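Local coordinates for protein beta sliding clamp (Streptococcus pneumoniae, PDB 2AWA) that probably encircles DNA as a ring-shaped head-to-tail homodimer and tethers DNA polymerases and other proteins to it, conferring processivity, at residues 175-180 with 218-223. Numbering follows the deposited sequence.
Sequences TGVHFV and RSLREF
Leu220 of helix 217-226 reaches onto strand 176-182 and meets two residues with a single methyl, CD1. That methyl lies 3.5 Å from CG2 of Val177, and the CB of Val177 is almost as near. The valine branch is set by its first torsion: CG1 stands anti to the backbone N (chi1 178°), which leaves CG2, anti to the carbonyl carbon, as the branch that touches Leu220. The same CD1 also approaches Phe179, two residues further along the strand on the same side of it, and comes to the rim of the ring near its plane, 4.2 Å from CE1. The leucine thus packs against the phenyl edge and not over a face. The side chains of Phe179 and Leu220 run past one another in opposite senses, while Val177 contributes the closer contact. All three residues are buried, and the contact between their side chains is wholly apolar.

Nearer the start of the helix the link is polar and indirect. A water donates to the carbonyl O of Thr175 and accepts from the backbone N of Arg218, each at 3.3 Å, so both bonds are long. Thr175 O is also hydrogen-bonded to Ser217 OG, which ties the residue before the strand to the beginning of the helix.

Strand 176-182 is held between strands 211-216 and 186-192 of an antiparallel sheet, and helix 217-226 follows directly on strand 211-216, the outermost of that sheet within the chain, packing back over it. Ile215 there touches both Phe179 and Leu220, extending the apolar layer. Helix 151-161 lies alongside, with Val177 resting on Thr161 and Phe223 on Leu154 and Ile158; the two helices form the pair packed on the central domain's sheets, probably lining the DNA-facing inner surface of the ring as in other beta clamps.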
# COMPACT_ATOMS: atom_id res chain seq x y z
N THR B 175 14.81 -14.14 -19.89
CA THR B 175 14.37 -13.03 -19.00
C THR B 175 14.27 -11.68 -19.72
O THR B 175 13.94 -10.66 -19.12
CB THR B 175 15.33 -12.85 -17.84
OG1 THR B 175 16.62 -12.48 -18.35
CG2 THR B 175 15.45 -14.12 -17.03
N GLY B 176 14.58 -11.67 -21.01
CA GLY B 176 14.54 -10.46 -21.80
C GLY B 176 13.50 -10.54 -22.89
O GLY B 176 12.89 -11.59 -23.13
N VAL B 177 13.29 -9.41 -23.55
CA VAL B 177 12.41 -9.35 -24.68
C VAL B 177 13.24 -9.27 -25.96
O VAL B 177 14.19 -8.52 -26.05
CB VAL B 177 11.46 -8.19 -24.53
CG1 VAL B 177 10.54 -8.08 -25.74
CG2 VAL B 177 10.65 -8.36 -23.25
N HIS B 178 12.89 -10.08 -26.93
CA HIS B 178 13.66 -10.15 -28.17
C HIS B 178 13.08 -9.16 -29.20
O HIS B 178 11.90 -9.21 -29.52
CB HIS B 178 13.64 -11.60 -28.67
CG HIS B 178 14.47 -11.85 -29.88
ND1 HIS B 178 14.11 -12.76 -30.85
CD2 HIS B 178 15.66 -11.33 -30.27
CE1 HIS B 178 15.02 -12.77 -31.80
NE2 HIS B 178 15.98 -11.92 -31.48
N PHE B 179 13.92 -8.24 -29.67
CA PHE B 179 13.52 -7.16 -30.56
C PHE B 179 14.26 -7.32 -31.88
O PHE B 179 15.48 -7.27 -31.89
CB PHE B 179 13.96 -5.82 -29.99
CG PHE B 179 12.96 -5.20 -29.07
CD1 PHE B 179 12.88 -5.60 -27.74
CD2 PHE B 179 12.16 -4.15 -29.52
CE1 PHE B 179 11.97 -5.00 -26.86
CE2 PHE B 179 11.26 -3.52 -28.65
CZ PHE B 179 11.15 -3.94 -27.31
N VAL B 180 13.55 -7.49 -32.99
CA VAL B 180 14.20 -7.70 -34.27
C VAL B 180 13.59 -6.77 -35.31
O VAL B 180 12.37 -6.76 -35.52
CB VAL B 180 14.07 -9.16 -34.77
CG1 VAL B 180 15.03 -9.42 -35.90
CG2 VAL B 180 14.35 -10.14 -33.66
N ARG B 218 12.96 -6.38 -16.91
CA ARG B 218 13.02 -5.42 -15.80
C ARG B 218 13.47 -4.03 -16.26
O ARG B 218 12.99 -3.02 -15.78
CB ARG B 218 13.95 -5.92 -14.69
CG ARG B 218 14.03 -5.00 -13.46
CD ARG B 218 14.82 -5.62 -12.28
NE ARG B 218 14.11 -6.69 -11.55
CZ ARG B 218 14.53 -7.95 -11.44
N SER B 219 14.42 -3.99 -17.19
CA SER B 219 14.85 -2.73 -17.74
C SER B 219 13.69 -2.07 -18.46
O SER B 219 13.46 -0.87 -18.30
CB SER B 219 16.02 -2.94 -18.69
OG SER B 219 17.16 -3.42 -18.00
N LEU B 220 12.95 -2.85 -19.24
CA LEU B 220 11.83 -2.28 -20.00
C LEU B 220 10.74 -1.71 -19.08
O LEU B 220 10.16 -0.67 -19.38
CB LEU B 220 11.24 -3.31 -20.95
CG LEU B 220 12.15 -3.75 -22.09
CD1 LEU B 220 11.64 -5.05 -22.71
CD2 LEU B 220 12.30 -2.66 -23.14
N ARG B 221 10.46 -2.38 -17.96
CA ARG B 221 9.49 -1.83 -17.01
C ARG B 221 9.97 -0.48 -16.47
O ARG B 221 9.16 0.41 -16.27
CB ARG B 221 9.24 -2.77 -15.82
CG ARG B 221 8.71 -4.16 -16.13
CD ARG B 221 7.42 -4.12 -16.94
NE ARG B 221 6.59 -5.31 -16.70
CZ ARG B 221 5.42 -5.56 -17.30
NH1 ARG B 221 4.92 -4.73 -18.21
NH2 ARG B 221 4.75 -6.66 -16.99
N GLU B 222 11.26 -0.32 -16.23
CA GLU B 222 11.76 0.97 -15.79
C GLU B 222 11.69 2.01 -16.90
O GLU B 222 11.45 3.18 -16.63
CB GLU B 222 13.20 0.89 -15.27
CG GLU B 222 13.37 0.16 -13.96
CD GLU B 222 12.49 0.67 -12.83
OE1 GLU B 222 12.05 1.84 -12.86
OE2 GLU B 222 12.25 -0.11 -11.88
N PHE B 223 11.92 1.59 -18.14
CA PHE B 223 11.79 2.50 -19.26
C PHE B 223 10.44 3.18 -19.22
O PHE B 223 10.34 4.40 -19.40
CB PHE B 223 11.96 1.79 -20.61
CG PHE B 223 11.53 2.62 -21.76
CD1 PHE B 223 10.21 2.68 -22.14
CD2 PHE B 223 12.43 3.42 -22.40
CE1 PHE B 223 9.81 3.51 -23.16
CE2 PHE B 223 12.04 4.24 -23.40
CZ PHE B 223 10.72 4.28 -23.78
O HOH W 1 14.92 -8.99 -16.48